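Local coordinates for SorB (Sorangium cellulosum, PDB 6B2V), which contributes, through this dehydratase-like pyran synthase domain, to pyran ring formation in module nine of the sorangicin trans-acyltransferase polyketide assembly line, at residues 146-149 with 150-154; 159-162 with 163-167; 171-174 with 175-178. All coordinates share one frame; numbering follows the deposited sequence.

Interaction 1 (146-149 with 150-154)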
loop_
_atom_site.group_PDB
_atom_site.type_symbol
_atom_site.label_atom_id
_atom_site.label_comp_id
_atom_site.label_asym_id
_atom_site.label_seq_id
_atom_site.Cartn_x
_atom_site.Cartn_y
_atom_site.Cartn_z
ATOM N N ASP A 146 12.216 9.684 -15.848
ATOM C CA ASP A 146 13.280 9.361 -16.767
ATOM C C ASP A 146 13.877 8.077 -16.246
ATOM O O ASP A 146 14.797 8.030 -15.509
ATOM C CB ASP A 146 14.271 10.505 -16.776
ATOM C CG ASP A 146 15.361 10.363 -17.817
ATOM O OD1 ASP A 146 15.546 9.275 -18.293
ATOM O OD2 ASP A 146 15.976 11.407 -18.062
ATOM N N ILE A 147 13.287 6.988 -16.700
ATOM C CA ILE A 147 13.688 5.683 -16.239
ATOM C C ILE A 147 15.128 5.338 -16.573
ATOM O O ILE A 147 15.769 4.766 -15.790
ATOM C CB ILE A 147 12.720 4.607 -16.771
ATOM C CG1 ILE A 147 11.326 4.922 -16.288
ATOM C CG2 ILE A 147 13.111 3.178 -16.381
ATOM C CD1 ILE A 147 10.274 4.280 -17.129
ATOM N N GLU A 148 15.577 5.699 -17.757
ATOM C CA GLU A 148 16.957 5.411 -18.077
ATOM C C GLU A 148 17.941 6.140 -17.143
ATOM O O GLU A 148 18.933 5.599 -16.749
ATOM C CB GLU A 148 17.286 5.643 -19.554
ATOM C CG GLU A 148 18.776 5.859 -19.872
ATOM C CD GLU A 148 19.678 4.630 -19.745
ATOM O OE1 GLU A 148 19.226 3.607 -19.336
ATOM O OE2 GLU A 148 20.843 4.789 -20.058
ATOM N N ALA A 149 17.609 7.377 -16.806
ATOM C CA ALA A 149 18.468 8.107 -15.910
ATOM C C ALA A 149 18.544 7.422 -14.571
ATOM O O ALA A 149 19.580 7.302 -14.018
ATOM C CB ALA A 149 17.962 9.508 -15.744
ATOM N N VAL A 150 17.411 6.959 -14.089
ATOM C CA VAL A 150 17.404 6.260 -12.830
ATOM C C VAL A 150 18.224 4.977 -12.909
ATOM O O VAL A 150 18.964 4.717 -12.038
ATOM C CB VAL A 150 15.992 5.890 -12.370
ATOM C CG1 VAL A 150 16.056 5.061 -11.104
ATOM C CG2 VAL A 150 15.146 7.105 -12.144
ATOM N N ARG A 151 18.117 4.231 -14.003
ATOM C CA ARG A 151 18.891 3.003 -14.113
ATOM C C ARG A 151 20.397 3.298 -14.010
ATOM O O ARG A 151 21.093 2.619 -13.334
ATOM C CB ARG A 151 18.734 2.327 -15.504
ATOM C CG ARG A 151 17.406 1.710 -15.832
ATOM C CD ARG A 151 17.506 0.907 -17.164
ATOM N NE ARG A 151 18.491 -0.142 -17.088
ATOM C CZ ARG A 151 19.158 -0.665 -18.112
ATOM N NH1 ARG A 151 18.960 -0.229 -19.323
ATOM N NH2 ARG A 151 20.044 -1.617 -17.911
ATOM N N THR A 152 20.860 4.349 -14.640
ATOM C CA THR A 152 22.271 4.688 -14.628
ATOM C C THR A 152 22.855 5.060 -13.271
ATOM O O THR A 152 24.025 4.937 -13.112
ATOM C CB THR A 152 22.667 5.741 -15.680
ATOM O OG1 THR A 152 22.214 6.993 -15.263
ATOM C CG2 THR A 152 22.112 5.390 -17.031
ATOM N N ARG A 153 22.008 5.466 -12.346
ATOM C CA ARG A 153 22.431 5.887 -11.012
ATOM C C ARG A 153 22.107 4.901 -9.888
ATOM O O ARG A 153 22.144 5.214 -8.775
ATOM C CB ARG A 153 21.965 7.306 -10.701
ATOM C CG ARG A 153 20.482 7.504 -10.593
ATOM C CD ARG A 153 20.125 8.948 -10.375
ATOM N NE ARG A 153 18.731 9.087 -10.073
ATOM C CZ ARG A 153 17.880 9.760 -10.809
ATOM N NH1 ARG A 153 18.280 10.320 -11.923
ATOM N NH2 ARG A 153 16.644 9.838 -10.423
ATOM N N CYS A 154 21.750 3.689 -10.259
ATOM C CA CYS A 154 21.480 2.595 -9.298
ATOM C C CYS A 154 22.391 1.407 -9.648
ATOM O O CYS A 154 22.059 0.617 -10.408
ATOM C CB CYS A 154 20.045 2.072 -9.356
ATOM S SG CYS A 154 18.806 3.289 -8.769
HETATM O O HOH W 1 17.953 1.923 -20.776
#

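Interaction 2 (159-162 with 163-167)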
loop_
_atom_site.group_PDB
_atom_site.type_symbol
_atom_site.label_atom_id
_atom_site.label_comp_id
_atom_site.label_asym_id
_atom_site.label_seq_id
_atom_site.Cartn_x
_atom_site.Cartn_y
_atom_site.Cartn_z
ATOM N N ASP A 159 19.214 -10.062 -6.281
ATOM C CA ASP A 159 18.287 -11.154 -6.466
ATOM C C ASP A 159 17.210 -10.817 -5.459
ATOM O O ASP A 159 17.315 -11.077 -4.330
ATOM C CB ASP A 159 19.042 -12.416 -6.100
ATOM C CG ASP A 159 18.191 -13.645 -6.016
ATOM O OD1 ASP A 159 16.983 -13.598 -6.119
ATOM O OD2 ASP A 159 18.827 -14.666 -5.757
ATOM N N ALA A 160 16.165 -10.179 -5.933
ATOM C CA ALA A 160 15.097 -9.727 -5.073
ATOM C C ALA A 160 14.405 -10.829 -4.319
ATOM O O ALA A 160 14.027 -10.651 -3.173
ATOM C CB ALA A 160 14.105 -8.927 -5.879
ATOM N N ARG A 161 14.215 -11.950 -4.965
ATOM C CA ARG A 161 13.572 -13.024 -4.262
ATOM C C ARG A 161 14.384 -13.500 -3.079
ATOM O O ARG A 161 13.930 -13.478 -1.971
ATOM C CB ARG A 161 13.403 -14.194 -5.231
ATOM C CG ARG A 161 12.598 -15.364 -4.703
ATOM C CD ARG A 161 12.749 -16.601 -5.537
ATOM N NE ARG A 161 12.199 -16.546 -6.864
ATOM C CZ ARG A 161 10.963 -16.895 -7.211
ATOM N NH1 ARG A 161 10.081 -17.305 -6.319
ATOM N NH2 ARG A 161 10.602 -16.811 -8.472
ATOM N N THR A 162 15.637 -13.828 -3.326
ATOM C CA THR A 162 16.443 -14.313 -2.257
ATOM C C THR A 162 16.618 -13.323 -1.128
ATOM O O THR A 162 16.440 -13.671 0.003
ATOM C CB THR A 162 17.824 -14.741 -2.797
ATOM O OG1 THR A 162 17.669 -15.735 -3.784
ATOM C CG2 THR A 162 18.671 -15.273 -1.713
ATOM N N ARG A 163 16.912 -12.080 -1.449
ATOM C CA ARG A 163 17.122 -11.095 -0.430
ATOM C C ARG A 163 15.928 -10.769 0.427
ATOM O O ARG A 163 16.061 -10.638 1.610
ATOM C CB ARG A 163 17.656 -9.805 -1.028
ATOM C CG ARG A 163 19.014 -9.960 -1.648
ATOM C CD ARG A 163 20.131 -10.023 -0.608
ATOM N NE ARG A 163 20.101 -8.896 0.294
ATOM C CZ ARG A 163 20.665 -7.730 0.028
ATOM N NH1 ARG A 163 21.295 -7.549 -1.104
ATOM N NH2 ARG A 163 20.602 -6.758 0.887
ATOM N N ASN A 164 14.797 -10.563 -0.188
ATOM C CA ASN A 164 13.623 -10.202 0.568
ATOM C C ASN A 164 13.063 -11.318 1.399
ATOM O O ASN A 164 12.659 -11.098 2.490
ATOM C CB ASN A 164 12.587 -9.498 -0.279
ATOM C CG ASN A 164 13.034 -8.124 -0.705
ATOM O OD1 ASN A 164 13.132 -7.268 0.085
ATOM N ND2 ASN A 164 13.303 -7.953 -1.968
ATOM N N GLU A 165 13.087 -12.535 0.866
ATOM C CA GLU A 165 12.616 -13.719 1.579
ATOM C C GLU A 165 13.467 -13.967 2.796
ATOM O O GLU A 165 12.993 -14.316 3.816
ATOM C CB GLU A 165 12.605 -14.949 0.688
ATOM C CG GLU A 165 11.451 -15.016 -0.285
ATOM C CD GLU A 165 11.436 -16.309 -1.075
ATOM O OE1 GLU A 165 12.402 -17.068 -0.973
ATOM O OE2 GLU A 165 10.495 -16.565 -1.781
ATOM N N ALA A 166 14.748 -13.708 2.674
ATOM C CA ALA A 166 15.672 -13.870 3.780
ATOM C C ALA A 166 15.383 -12.906 4.907
ATOM O O ALA A 166 15.743 -13.155 6.044
ATOM C CB ALA A 166 17.091 -13.713 3.313
ATOM N N MET A 167 14.764 -11.813 4.543
ATOM C CA MET A 167 14.424 -10.780 5.476
ATOM C C MET A 167 13.054 -10.946 6.075
ATOM O O MET A 167 12.633 -10.102 6.791
ATOM C CB MET A 167 14.704 -9.395 4.907
ATOM C CG MET A 167 16.216 -9.120 4.905
ATOM S SD MET A 167 16.752 -7.483 4.437
ATOM C CE MET A 167 15.880 -7.297 2.852
#

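Interaction 3 (171-174 with 175-178)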
loop_
_atom_site.group_PDB
_atom_site.type_symbol
_atom_site.label_atom_id
_atom_site.label_comp_id
_atom_site.label_asym_id
_atom_site.label_seq_id
_atom_site.Cartn_x
_atom_site.Cartn_y
_atom_site.Cartn_z
ATOM N N ALA A 171 4.907 -11.607 2.064
ATOM C CA ALA A 171 4.414 -11.846 0.719
ATOM C C ALA A 171 5.091 -13.000 -0.037
ATOM O O ALA A 171 6.252 -13.168 0.030
ATOM C CB ALA A 171 4.561 -10.590 -0.103
ATOM N N SER A 172 4.309 -13.694 -0.828
ATOM C CA SER A 172 4.840 -14.735 -1.652
ATOM C C SER A 172 5.477 -14.026 -2.851
ATOM O O SER A 172 4.811 -13.429 -3.617
ATOM C CB SER A 172 3.713 -15.618 -2.144
ATOM O OG SER A 172 3.178 -16.377 -1.096
ATOM N N TYR A 173 6.759 -14.228 -3.059
ATOM C CA TYR A 173 7.464 -13.542 -4.130
ATOM C C TYR A 173 6.882 -13.828 -5.510
ATOM O O TYR A 173 6.746 -12.978 -6.323
ATOM C CB TYR A 173 8.948 -13.890 -4.132
ATOM C CG TYR A 173 9.719 -13.101 -5.143
ATOM C CD1 TYR A 173 10.147 -11.831 -4.859
ATOM C CD2 TYR A 173 9.989 -13.604 -6.382
ATOM C CE1 TYR A 173 10.825 -11.097 -5.779
ATOM C CE2 TYR A 173 10.673 -12.858 -7.317
ATOM C CZ TYR A 173 11.084 -11.608 -6.996
ATOM O OH TYR A 173 11.762 -10.886 -7.908
ATOM N N ASP A 174 6.467 -15.060 -5.717
ATOM C CA ASP A 174 5.897 -15.469 -6.977
ATOM C C ASP A 174 4.600 -14.750 -7.300
ATOM O O ASP A 174 4.193 -14.695 -8.436
ATOM C CB ASP A 174 5.599 -16.955 -6.969
ATOM C CG ASP A 174 6.786 -17.835 -7.334
ATOM O OD1 ASP A 174 7.785 -17.391 -7.871
ATOM O OD2 ASP A 174 6.689 -19.022 -7.103
ATOM N N LYS A 175 3.913 -14.285 -6.267
ATOM C CA LYS A 175 2.659 -13.584 -6.438
ATOM C C LYS A 175 2.823 -12.084 -6.643
ATOM O O LYS A 175 1.924 -11.447 -7.050
ATOM C CB LYS A 175 1.745 -13.855 -5.262
ATOM C CG LYS A 175 1.398 -15.307 -5.093
ATOM C CD LYS A 175 0.519 -15.768 -6.221
ATOM C CE LYS A 175 -0.057 -17.163 -5.985
ATOM N NZ LYS A 175 0.905 -17.970 -5.215
ATOM N N LEU A 176 4.002 -11.606 -6.334
ATOM C CA LEU A 176 4.364 -10.238 -6.583
ATOM C C LEU A 176 4.698 -10.022 -8.065
ATOM O O LEU A 176 4.857 -10.949 -8.793
ATOM C CB LEU A 176 5.560 -9.839 -5.751
ATOM C CG LEU A 176 5.418 -9.940 -4.243
ATOM C CD1 LEU A 176 6.678 -9.523 -3.562
ATOM C CD2 LEU A 176 4.219 -9.159 -3.796
ATOM N N TRP A 177 4.776 -8.767 -8.455
ATOM C CA TRP A 177 5.092 -8.388 -9.799
ATOM C C TRP A 177 6.580 -8.087 -10.034
ATOM O O TRP A 177 6.982 -7.855 -11.111
ATOM C CB TRP A 177 4.313 -7.135 -10.186
ATOM C CG TRP A 177 2.811 -7.248 -10.276
ATOM C CD1 TRP A 177 1.987 -7.918 -9.456
ATOM C CD2 TRP A 177 1.978 -6.622 -11.250
ATOM N NE1 TRP A 177 0.713 -7.776 -9.864
ATOM C CE2 TRP A 177 0.676 -6.948 -10.950
ATOM C CE3 TRP A 177 2.219 -5.802 -12.333
ATOM C CZ2 TRP A 177 -0.373 -6.524 -11.732
ATOM C CZ3 TRP A 177 1.182 -5.379 -13.083
ATOM C CH2 TRP A 177 -0.088 -5.740 -12.781
ATOM N N ILE A 178 7.357 -8.099 -8.975
ATOM C CA ILE A 178 8.755 -7.777 -9.136
ATOM C C ILE A 178 9.546 -8.754 -9.992
ATOM O O ILE A 178 9.471 -9.908 -9.780
ATOM C CB ILE A 178 9.395 -7.623 -7.757
ATOM C CG1 ILE A 178 8.665 -6.532 -7.021
ATOM C CG2 ILE A 178 10.858 -7.255 -7.887
ATOM C CD1 ILE A 178 9.070 -6.448 -5.602
HETATM O O HOH W 2 7.789 -11.029 -7.965
HETATM O O HOH W 3 6.482 -12.887 -9.898
#

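Interaction 1 (146-149 with 150-154)
Asp146 accepts Val150 N through its backbone O (3.2 Å) and, as N-cap of the short helix 147-152, also holds the amide of Ala149 with its side chain. That capping bond, Ala149 N to Asp146 OD1, is 3.2 Å long and meets the oxygen from above the carboxylate plane. Ile147 O takes Arg151 N one turn on, while its side chain turns to Tyr250 of strand 250-255. Glu148 O receives Thr152 N, and its side chain, with CG anti to the backbone N (chi1 159°), bends at chi2 and swings forward to the next turn. There Glu148 OE2 lies 3.3 Å from Thr152 CG2, and Glu148 OE1 forms a long salt bridge of 3.8 Å to Arg151 NH1. The oxygen stands well out of the guanidinium plane, so the attraction is one of charge alone; a water links the pair, donating to Glu148 OE1 and accepting from Arg151 NH1 at the guanidinium edge. Arg153 N reaches Ala149 O weakly, and the Arg153 guanidinium, salt-bridged to Glu187, lays one face over Val150 CA. The firmer partner of Ala149 O is Thr152 OG1, which donates to it at 2.9 Å.

Interaction 2 (159-162 with 163-167)
Asp159 with Arg163 and Ala160 with Asn164 make this a local contact within the short helix 160-166, where an N-cap and a side chain folding back on the backbone hold the first turns, near the start of the predicted C-terminal hotdog fold. The Asp159 backbone O accepts Arg163 N in a nearly straight bond of 3.1 Å, with an N-H...O angle of 172°. The Asp159 carboxylate caps the same turn with both oxygens. Asp159 OD1 accepts Thr162 N at 3.1 Å and Thr162 OG1 donates to Asp159 OD2 in a short bond of 2.5 Å, both met from above the carboxylate plane, so two bonds fix the rotation of the acid. Thr162 OG1 stands beside its own backbone N (chi1 -58°), which lets amide and hydroxyl face the carboxylate together. At the next residue, Ala160 O is gripped twice by Asn164. Asn164 N reaches Ala160 O at 3.1 Å and Asn164 ND2 at 3.0 Å, from opposite faces of the carbonyl plane; the carboxamide thus bends back over the turn, and its buried amide is partly satisfied within the helix. Farther along, Arg161 and Glu165 run side by side in the same direction. Their contact is between Arg161 CG and Glu165 OE2 at 3.8 Å, while the charged ends do not meet; Arg161 NH1 salt-bridges Asp174 OD1. Backbone bonds from Glu165 N to Arg161 O and from Ala166 N to Thr162 O continue the i to i+4 ladder. The helix follows strand 156-158. Its Asn164 side lies on Val215 and Phe219 of helix 207-225, Arg163 and Met167 touch Ile223 and Leu222 of that same long helix, and Ala160 and Arg161 meet Tyr173 in the loop leading to strand 178-183.

Interaction 3 (171-174 with 175-178)
Leu176 lies at the apolar centre, one methyl turned to Ala171, the other to Tyr173 in the turn. Leu176 CD2 rests 4.0 Å from Ala171 CB, and Leu176 CD1 approaches Tyr173 CD1 obliquely at 4.4 Å. The Tyr173 ring, with CG anti to the backbone N (chi1 -175°), reaches along the loop to Ile178, where Tyr173 CE1 comes 4.2 Å from Ile178 CB. At the far end of the ring, the hydroxyl comes close to the backbone of Ile178. A water sits over the centre of one ring face, within bonding distance of both Tyr173 O and Ile178 O, and so spans the bend between tyrosine and strand. Toward the polar edge the backbone winds tightly. Lys175 N donates to Ser172 O at 2.9 Å and Leu176 N to Tyr173 O at 3.1 Å, both from above the carbonyl plane, while a weak bond also runs from Leu176 N to Ser172 O. The Lys175 chain begins against Ser172, Lys175 CG to Ser172 CB 3.8 Å, and its amine has a weak, long ion pair with Asp57. Asp174 sends its carboxylate outward to Arg161 of helix 160-166. The two i to i+3 bonds mark a single turn of 3-10 helix, here the bend that redirects the chain from the loop after helix 160-166 into strand 178-183 of the predicted C-terminal hotdog fold.

How the interactions relate
The three contacts come in series along the chain, all within the dehydratase-like domain. Interaction 1 forms the helix 147-152, packed on strands 187-192 and 250-255; its centre is 22 Å from that of interaction 2 and 24 Å from that of interaction 3, and it touches neither. Interactions 2 and 3, with centres 11 Å apart, meet directly: beside the Arg161-Asp174 salt bridge, the Tyr173 ring packs on Arg161, with Tyr173 CD2 3.5 Å from Arg161 CZ. These contacts tie the loop before strand 178-183 to helix 160-166, and both lie on helix 207-225, while interaction 1 stands apart at the surface.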